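PDB 2HTA: putative enzyme related to aldose 1-epimerase from Salmonella typhimurium, which probably interconverts the alpha and beta anomers of glucose 6-phosphate and related hexose 6-phosphates, as a monomeric mutarotase of the aldose 1-epimerase superfamily. Local coordinates for residues F55-W65 / A154-I164; F182-S193 / I235-V246. All coordinates share one frame; numbering follows the deposited sequence.

Contact 1 of 2, residues F55-W65 / A154-I164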
# COMPACT_ATOMS: atom_id res chain seq x y z
N PHE A 55 -3.27 3.82 -10.77
CA PHE A 55 -3.21 4.62 -9.58
C PHE A 55 -4.50 5.42 -9.49
O PHE A 55 -5.07 5.77 -10.51
CB PHE A 55 -2.11 5.66 -9.73
CG PHE A 55 -0.72 5.11 -9.80
CD1 PHE A 55 0.10 5.08 -8.66
CD2 PHE A 55 -0.20 4.68 -11.02
CE1 PHE A 55 1.42 4.55 -8.75
CE2 PHE A 55 1.11 4.18 -11.12
CZ PHE A 55 1.91 4.13 -10.00
N ALA A 56 -4.92 5.79 -8.28
CA ALA A 56 -5.85 6.90 -8.16
C ALA A 56 -5.02 8.13 -7.80
O ALA A 56 -4.07 8.06 -6.97
CB ALA A 56 -6.89 6.62 -7.05
N LEU A 57 -5.42 9.30 -8.34
CA LEU A 57 -4.87 10.57 -7.88
C LEU A 57 -5.17 10.76 -6.42
O LEU A 57 -4.33 11.30 -5.67
CB LEU A 57 -5.40 11.78 -8.67
CG LEU A 57 -4.88 11.84 -10.11
CD1 LEU A 57 -5.55 12.98 -10.89
CD2 LEU A 57 -3.32 12.03 -10.15
N GLN A 58 -6.37 10.35 -6.01
CA GLN A 58 -6.73 10.38 -4.58
C GLN A 58 -5.86 9.43 -3.77
O GLN A 58 -5.88 8.21 -3.99
CB GLN A 58 -8.22 10.06 -4.39
CG GLN A 58 -8.65 10.11 -2.95
CD GLN A 58 -10.14 10.05 -2.88
OE1 GLN A 58 -10.81 11.02 -3.17
NE2 GLN A 58 -10.67 8.91 -2.52
N GLY A 59 -5.08 9.96 -2.84
CA GLY A 59 -4.15 9.13 -2.10
C GLY A 59 -2.88 8.69 -2.83
O GLY A 59 -2.15 7.84 -2.29
N ALA A 60 -2.60 9.25 -4.01
CA ALA A 60 -1.53 8.71 -4.90
C ALA A 60 -1.49 7.20 -4.72
O ALA A 60 -0.45 6.62 -4.35
CB ALA A 60 -0.17 9.30 -4.54
N HIS A 61 -2.65 6.58 -4.90
CA HIS A 61 -2.89 5.22 -4.42
C HIS A 61 -2.63 4.23 -5.53
O HIS A 61 -3.37 4.15 -6.52
CB HIS A 61 -4.36 5.11 -3.98
CG HIS A 61 -4.65 3.93 -3.09
ND1 HIS A 61 -5.22 4.06 -1.83
CD2 HIS A 61 -4.54 2.59 -3.31
CE1 HIS A 61 -5.38 2.86 -1.30
NE2 HIS A 61 -4.97 1.95 -2.18
N LEU A 62 -1.55 3.48 -5.38
CA LEU A 62 -1.26 2.41 -6.33
C LEU A 62 -2.33 1.33 -6.15
O LEU A 62 -2.41 0.71 -5.13
CB LEU A 62 0.16 1.88 -6.06
CG LEU A 62 0.63 0.71 -6.95
CD1 LEU A 62 0.67 1.01 -8.46
CD2 LEU A 62 2.04 0.26 -6.43
N LEU A 63 -3.12 1.10 -7.17
CA LEU A 63 -4.25 0.15 -7.14
C LEU A 63 -3.85 -1.24 -7.61
O LEU A 63 -4.38 -2.24 -7.10
CB LEU A 63 -5.31 0.64 -8.14
CG LEU A 63 -5.81 2.07 -7.92
CD1 LEU A 63 -6.78 2.56 -8.98
CD2 LEU A 63 -6.47 2.12 -6.52
N SER A 64 -2.91 -1.31 -8.55
CA SER A 64 -2.60 -2.64 -9.17
C SER A 64 -1.21 -2.56 -9.80
O SER A 64 -0.78 -1.49 -10.19
CB SER A 64 -3.66 -3.05 -10.23
OG SER A 64 -3.59 -2.25 -11.40
N TRP A 65 -0.56 -3.71 -9.94
CA TRP A 65 0.73 -3.81 -10.58
C TRP A 65 0.83 -5.26 -11.05
O TRP A 65 0.71 -6.20 -10.26
CB TRP A 65 1.89 -3.44 -9.60
CG TRP A 65 3.25 -3.79 -10.16
CD1 TRP A 65 3.78 -3.38 -11.39
CD2 TRP A 65 4.22 -4.70 -9.59
NE1 TRP A 65 5.04 -3.90 -11.54
CE2 TRP A 65 5.30 -4.77 -10.50
CE3 TRP A 65 4.27 -5.46 -8.40
CZ2 TRP A 65 6.45 -5.58 -10.27
CZ3 TRP A 65 5.41 -6.24 -8.14
CH2 TRP A 65 6.48 -6.32 -9.10
N ALA A 154 5.30 11.07 -3.36
CA ALA A 154 5.26 9.60 -3.49
C ALA A 154 5.86 9.33 -4.87
O ALA A 154 5.33 9.80 -5.89
CB ALA A 154 3.84 9.06 -3.40
N ARG A 155 6.99 8.65 -4.89
CA ARG A 155 7.70 8.32 -6.15
C ARG A 155 7.58 6.85 -6.34
O ARG A 155 7.84 6.09 -5.40
CB ARG A 155 9.17 8.74 -6.03
CG ARG A 155 9.37 10.24 -5.77
CD ARG A 155 10.85 10.58 -5.81
NE ARG A 155 11.06 12.01 -5.96
CZ ARG A 155 11.24 12.85 -4.94
NH1 ARG A 155 11.43 14.15 -5.16
NH2 ARG A 155 11.28 12.37 -3.70
N PHE A 156 7.12 6.44 -7.53
CA PHE A 156 6.92 5.05 -7.90
C PHE A 156 7.80 4.68 -9.07
O PHE A 156 8.02 5.52 -9.94
CB PHE A 156 5.49 4.83 -8.35
CG PHE A 156 4.50 5.09 -7.26
CD1 PHE A 156 4.06 6.39 -7.02
CD2 PHE A 156 4.08 4.04 -6.44
CE1 PHE A 156 3.10 6.63 -5.96
CE2 PHE A 156 3.11 4.28 -5.42
CZ PHE A 156 2.66 5.57 -5.19
N LYS A 157 8.27 3.44 -9.10
CA LYS A 157 8.93 2.87 -10.31
C LYS A 157 8.19 1.59 -10.62
O LYS A 157 8.17 0.70 -9.79
CB LYS A 157 10.40 2.58 -9.99
CG LYS A 157 11.16 3.81 -9.67
CD LYS A 157 12.68 3.49 -9.81
CE LYS A 157 13.53 4.73 -9.61
NZ LYS A 157 14.96 4.33 -9.64
N VAL A 158 7.47 1.50 -11.75
CA VAL A 158 6.72 0.31 -12.04
C VAL A 158 7.27 -0.34 -13.28
O VAL A 158 7.39 0.29 -14.31
CB VAL A 158 5.16 0.55 -12.15
CG1 VAL A 158 4.63 1.07 -10.78
CG2 VAL A 158 4.82 1.60 -13.22
N GLY A 159 7.68 -1.57 -13.13
CA GLY A 159 8.29 -2.31 -14.20
C GLY A 159 8.34 -3.76 -13.84
O GLY A 159 7.38 -4.33 -13.34
N LYS A 160 9.48 -4.39 -14.11
CA LYS A 160 9.71 -5.79 -13.63
C LYS A 160 9.62 -5.88 -12.09
O LYS A 160 9.21 -6.90 -11.52
CB LYS A 160 11.13 -6.21 -14.10
CG LYS A 160 11.55 -7.59 -13.65
CD LYS A 160 12.92 -8.04 -14.29
CE LYS A 160 14.02 -7.06 -13.90
NZ LYS A 160 15.46 -7.54 -14.13
N THR A 161 10.06 -4.83 -11.41
CA THR A 161 9.83 -4.76 -10.00
C THR A 161 9.01 -3.47 -9.73
O THR A 161 8.71 -2.67 -10.64
CB THR A 161 11.13 -4.64 -9.21
OG1 THR A 161 11.81 -3.44 -9.54
CG2 THR A 161 12.09 -5.88 -9.40
N CYS A 162 8.65 -3.26 -8.47
CA CYS A 162 7.85 -2.07 -8.15
C CYS A 162 8.52 -1.39 -6.97
O CYS A 162 8.78 -2.06 -5.96
CB CYS A 162 6.43 -2.53 -7.80
SG CYS A 162 5.34 -1.11 -7.32
N GLU A 163 8.86 -0.10 -7.09
CA GLU A 163 9.45 0.64 -5.99
C GLU A 163 8.48 1.74 -5.58
O GLU A 163 7.85 2.37 -6.43
CB GLU A 163 10.78 1.25 -6.34
CG GLU A 163 11.72 0.22 -6.94
CD GLU A 163 13.04 0.87 -7.37
OE1 GLU A 163 13.34 2.00 -6.84
OE2 GLU A 163 13.74 0.26 -8.21
N ILE A 164 8.38 1.94 -4.27
CA ILE A 164 7.48 2.98 -3.70
C ILE A 164 8.35 3.75 -2.73
O ILE A 164 9.01 3.13 -1.91
CB ILE A 164 6.29 2.33 -2.99
CG1 ILE A 164 5.53 1.44 -4.00
CG2 ILE A 164 5.33 3.45 -2.42
CD1 ILE A 164 4.67 0.33 -3.37
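With chi1 of Trp65 at 169°, its indole swings away from the backbone N and reaches across to the 159-162 turn, while Phe55 and Phe156 each set CG opposite their own carbonyl carbon and slide past one another from opposing strands. The two phenyl rings form a T-shaped pair, centroids 4.8 Å apart and planes at 74°: the edge of Phe55 is directed at the face of Phe156, CE1 over the ring centre and 3.5 Å from Phe156 CG. Leu62 flanks this pair, laying CD1 on a face of the Phe55 ring and bringing its CB to 3.9 Å from Phe156 CE2. Its other methyl, CD2, meets Cys162 SG at 3.7 Å and also touches Ile164 CD1.

At the turn the indole is held two ways. Trp65 NE1 donates to Gly159 O (3.0 Å), a somewhat bent bond lying in the ring plane, which satisfies the buried N-H and, together with Cys162 over the face, limits the rotation of the ring. Cys162 CB makes a CH-pi contact there, 3.5 Å from the centroid of the six-membered ring of Trp65.

This is face-to-face packing of two antiparallel sheets, a layered beta-sandwich arrangement as in the galactose mutarotases. Strands 51-56 and 61-67 supply one layer and hairpin 151-169 the other; Phe134 of strand 130-137 also meets Phe55, and Trp118, from a loop, touches both Ala60 and Ala154.

Contact 2 of 2, residues F182-S193 / I235-V246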
# COMPACT_ATOMS: atom_id res chain seq x y z
N PHE A 182 -1.27 -7.77 -1.03
CA PHE A 182 -0.67 -8.67 -1.99
C PHE A 182 -1.67 -9.76 -2.30
O PHE A 182 -2.26 -10.36 -1.41
CB PHE A 182 0.63 -9.23 -1.43
CG PHE A 182 1.67 -8.18 -1.27
CD1 PHE A 182 1.98 -7.65 -0.01
CD2 PHE A 182 2.27 -7.62 -2.40
CE1 PHE A 182 2.90 -6.61 0.12
CE2 PHE A 182 3.24 -6.59 -2.28
CZ PHE A 182 3.54 -6.08 -1.02
N ASN A 183 -1.84 -9.97 -3.60
CA ASN A 183 -2.72 -10.99 -4.17
C ASN A 183 -2.09 -12.36 -3.93
O ASN A 183 -0.93 -12.60 -4.25
CB ASN A 183 -2.87 -10.66 -5.67
CG ASN A 183 -3.91 -11.52 -6.38
OD1 ASN A 183 -4.96 -11.84 -5.83
ND2 ASN A 183 -3.62 -11.88 -7.66
N VAL A 184 -2.85 -13.22 -3.27
CA VAL A 184 -2.42 -14.60 -2.98
C VAL A 184 -3.47 -15.59 -3.47
O VAL A 184 -4.66 -15.24 -3.58
CB VAL A 184 -2.07 -14.88 -1.49
CG1 VAL A 184 -0.92 -13.98 -1.04
CG2 VAL A 184 -3.27 -14.69 -0.57
N GLY A 185 -3.04 -16.82 -3.76
CA GLY A 185 -4.03 -17.84 -4.21
C GLY A 185 -5.01 -18.25 -3.15
O GLY A 185 -6.24 -18.33 -3.39
N ASP A 186 -4.48 -18.51 -1.96
CA ASP A 186 -5.31 -18.92 -0.83
C ASP A 186 -4.63 -18.61 0.48
O ASP A 186 -3.60 -19.22 0.82
CB ASP A 186 -5.50 -20.42 -0.93
CG ASP A 186 -6.45 -20.99 0.11
OD1 ASP A 186 -6.78 -20.33 1.12
OD2 ASP A 186 -6.88 -22.12 -0.12
N ILE A 187 -5.24 -17.76 1.28
CA ILE A 187 -4.59 -17.31 2.51
C ILE A 187 -4.26 -18.49 3.46
O ILE A 187 -3.30 -18.44 4.23
CB ILE A 187 -5.48 -16.28 3.23
CG1 ILE A 187 -4.79 -15.74 4.49
CG2 ILE A 187 -6.82 -16.91 3.58
CD1 ILE A 187 -3.57 -14.83 4.22
N ALA A 188 -5.06 -19.55 3.38
CA ALA A 188 -4.91 -20.69 4.26
C ALA A 188 -3.58 -21.39 4.04
O ALA A 188 -3.10 -22.07 4.94
CB ALA A 188 -6.09 -21.71 4.04
N ASN A 189 -2.95 -21.25 2.88
CA ASN A 189 -1.63 -21.85 2.80
C ASN A 189 -0.46 -20.86 2.85
O ASN A 189 0.71 -21.27 2.77
CB ASN A 189 -1.46 -22.79 1.59
CG ASN A 189 -1.60 -22.07 0.28
OD1 ASN A 189 -0.89 -21.08 -0.01
ND2 ASN A 189 -2.51 -22.56 -0.55
N VAL A 190 -0.78 -19.57 2.96
CA VAL A 190 0.27 -18.54 2.86
C VAL A 190 1.12 -18.57 4.11
O VAL A 190 0.61 -18.72 5.20
CB VAL A 190 -0.36 -17.14 2.66
CG1 VAL A 190 0.70 -16.05 2.87
CG2 VAL A 190 -0.94 -17.06 1.27
N LYS A 191 2.43 -18.51 3.95
CA LYS A 191 3.29 -18.11 5.04
C LYS A 191 4.21 -16.97 4.61
O LYS A 191 4.61 -16.84 3.41
CB LYS A 191 4.06 -19.29 5.63
CG LYS A 191 4.99 -19.92 4.62
CD LYS A 191 5.39 -21.37 5.05
CE LYS A 191 6.27 -21.99 3.94
NZ LYS A 191 7.01 -23.27 4.31
N VAL A 192 4.55 -16.13 5.59
CA VAL A 192 5.48 -15.03 5.34
C VAL A 192 6.70 -15.24 6.23
O VAL A 192 6.55 -15.45 7.44
CB VAL A 192 4.82 -13.65 5.63
CG1 VAL A 192 5.82 -12.49 5.37
CG2 VAL A 192 3.57 -13.50 4.74
N SER A 193 7.88 -15.21 5.63
CA SER A 193 9.12 -15.38 6.39
C SER A 193 9.88 -14.06 6.41
O SER A 193 9.46 -13.10 5.73
CB SER A 193 9.99 -16.50 5.75
OG SER A 193 10.25 -16.19 4.41
N ILE A 235 6.79 -13.62 0.97
CA ILE A 235 5.43 -14.23 0.98
C ILE A 235 5.54 -15.50 0.10
O ILE A 235 5.94 -15.40 -1.07
CB ILE A 235 4.34 -13.32 0.36
CG1 ILE A 235 4.36 -11.95 1.09
CG2 ILE A 235 2.92 -14.05 0.32
CD1 ILE A 235 3.49 -10.87 0.45
N HIS A 236 5.23 -16.65 0.68
CA HIS A 236 5.34 -17.92 -0.07
C HIS A 236 3.93 -18.32 -0.45
O HIS A 236 3.11 -18.54 0.44
CB HIS A 236 5.93 -18.98 0.85
CG HIS A 236 7.25 -18.59 1.43
ND1 HIS A 236 8.44 -19.02 0.91
CD2 HIS A 236 7.56 -17.82 2.51
CE1 HIS A 236 9.44 -18.52 1.61
NE2 HIS A 236 8.93 -17.78 2.59
N ASP A 237 3.69 -18.49 -1.76
CA ASP A 237 2.36 -18.80 -2.27
C ASP A 237 2.38 -20.06 -3.13
O ASP A 237 2.77 -20.00 -4.29
CB ASP A 237 1.85 -17.64 -3.13
CG ASP A 237 0.38 -17.81 -3.54
OD1 ASP A 237 -0.21 -18.94 -3.51
OD2 ASP A 237 -0.19 -16.80 -3.92
N ALA A 238 2.00 -21.18 -2.54
CA ALA A 238 2.02 -22.48 -3.22
C ALA A 238 0.96 -22.52 -4.33
O ALA A 238 1.18 -23.14 -5.40
CB ALA A 238 1.77 -23.61 -2.19
N THR A 239 -0.17 -21.83 -4.12
CA THR A 239 -1.27 -21.86 -5.09
C THR A 239 -0.96 -21.13 -6.42
O THR A 239 -1.17 -21.69 -7.51
CB THR A 239 -2.53 -21.31 -4.47
OG1 THR A 239 -2.80 -22.05 -3.25
CG2 THR A 239 -3.70 -21.42 -5.46
N LEU A 240 -0.39 -19.93 -6.35
CA LEU A 240 0.02 -19.21 -7.54
C LEU A 240 1.44 -19.57 -7.90
O LEU A 240 2.02 -19.01 -8.82
CB LEU A 240 -0.10 -17.69 -7.29
CG LEU A 240 -1.52 -17.18 -7.01
CD1 LEU A 240 -1.63 -15.65 -7.00
CD2 LEU A 240 -2.49 -17.79 -7.99
N ASN A 241 2.06 -20.44 -7.10
CA ASN A 241 3.40 -20.94 -7.43
C ASN A 241 4.43 -19.83 -7.53
O ASN A 241 5.20 -19.74 -8.51
CB ASN A 241 3.37 -21.75 -8.72
CG ASN A 241 2.45 -22.97 -8.61
OD1 ASN A 241 2.47 -23.71 -7.60
ND2 ASN A 241 1.61 -23.16 -9.63
N ARG A 242 4.43 -18.92 -6.56
CA ARG A 242 5.40 -17.84 -6.63
C ARG A 242 5.78 -17.39 -5.22
O ARG A 242 5.07 -17.74 -4.28
CB ARG A 242 4.80 -16.65 -7.39
CG ARG A 242 3.60 -15.91 -6.70
CD ARG A 242 3.04 -14.90 -7.66
NE ARG A 242 1.95 -14.13 -7.04
CZ ARG A 242 1.31 -13.15 -7.67
NH1 ARG A 242 1.67 -12.83 -8.91
NH2 ARG A 242 0.33 -12.48 -7.07
N THR A 243 6.88 -16.65 -5.10
CA THR A 243 7.08 -15.85 -3.86
C THR A 243 7.04 -14.36 -4.23
O THR A 243 7.36 -13.97 -5.37
CB THR A 243 8.44 -16.13 -3.17
OG1 THR A 243 9.45 -15.91 -4.12
CG2 THR A 243 8.56 -17.56 -2.69
N ILE A 244 6.58 -13.55 -3.30
CA ILE A 244 6.69 -12.12 -3.44
C ILE A 244 7.66 -11.62 -2.36
O ILE A 244 7.49 -11.93 -1.15
CB ILE A 244 5.32 -11.42 -3.34
CG1 ILE A 244 4.35 -11.88 -4.49
CG2 ILE A 244 5.50 -9.92 -3.35
CD1 ILE A 244 2.81 -11.62 -4.13
N ASP A 245 8.69 -10.91 -2.79
CA ASP A 245 9.66 -10.32 -1.87
C ASP A 245 9.20 -8.91 -1.60
O ASP A 245 8.95 -8.16 -2.53
CB ASP A 245 11.02 -10.28 -2.53
CG ASP A 245 11.57 -11.66 -2.76
OD1 ASP A 245 11.21 -12.63 -2.02
OD2 ASP A 245 12.34 -11.78 -3.72
N VAL A 246 9.09 -8.54 -0.32
CA VAL A 246 8.70 -7.17 0.06
C VAL A 246 9.85 -6.60 0.88
O VAL A 246 10.10 -7.07 1.99
CB VAL A 246 7.37 -7.19 0.90
CG1 VAL A 246 6.85 -5.79 1.09
CG2 VAL A 246 6.31 -8.03 0.24
O HOH W 1 1.04 -14.48 -4.36
O HOH W 2 -1.85 -18.84 -1.41
O HOH W 3 2.08 -21.19 0.16
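Ile235 fills the apolar centre, its CD1 resting 3.6 Å from Phe182 CD1 where the two side chains cross nearly at right angles, while its CG2 branch packs against Val184 and Val190. Val246 and Phe182 approach each other from opposite directions, Val246 CG2 lying 3.6 Å from Phe182 CZ. Outward from this core, strands 191-193 and 235-237 pair antiparallel; His236 N donates to Lys191 O at 2.8 Å in a nearly straight bond. The His236 ring turns its edge to strand 191-193, and NE2 and Ser193 OG share a hydrogen bond (2.8 Å) in which either could donate.

Asp237 organises the polar end, facing Asn241 and Arg242 across a G1 beta bulge. Asp237 CG stands anti to the backbone N (chi1 -172°), carrying OD2 to the Gly185 N-H (N to OD2 2.9 Å); OD1 receives Leu240 N in an Asx motif. Water 1 ties Asp237 OD2 to Asn183 O and Arg242 NE. Arg242 NH2 donates to Asn183 O (3.1 Å) from above that carbonyl's plane, and to Glu72 O. Farther out, Asn189 ND2 donates to Thr239 OG1 (2.8 Å).

Strand 191-193 extends the sheet beyond hairpin 232-249, on which strand 172-183 of the second sheet packs through Phe182.

Contacts 1 and 2 lie in series along the chain, their centres about 21 Å apart, and both draw on one nine-stranded antiparallel sheet: hairpin 151-169 in contact 1, hairpin 232-249 with strand 191-193 in contact 2. Strand 298-308 runs between the two hairpins. Both contacts join this sheet to another. Contact 1 is buried, about 9 Å from the chain centre, and does so through aromatic and aliphatic packing with a single cross-segment hydrogen bond. Contact 2, about 17 Å out and partly buried, also has a strand pair within the shared sheet, a carboxylate and bridging waters around its apolar core. Its Phe182 side chain lies about 7 Å from that of Glu282, a probable active-site residue.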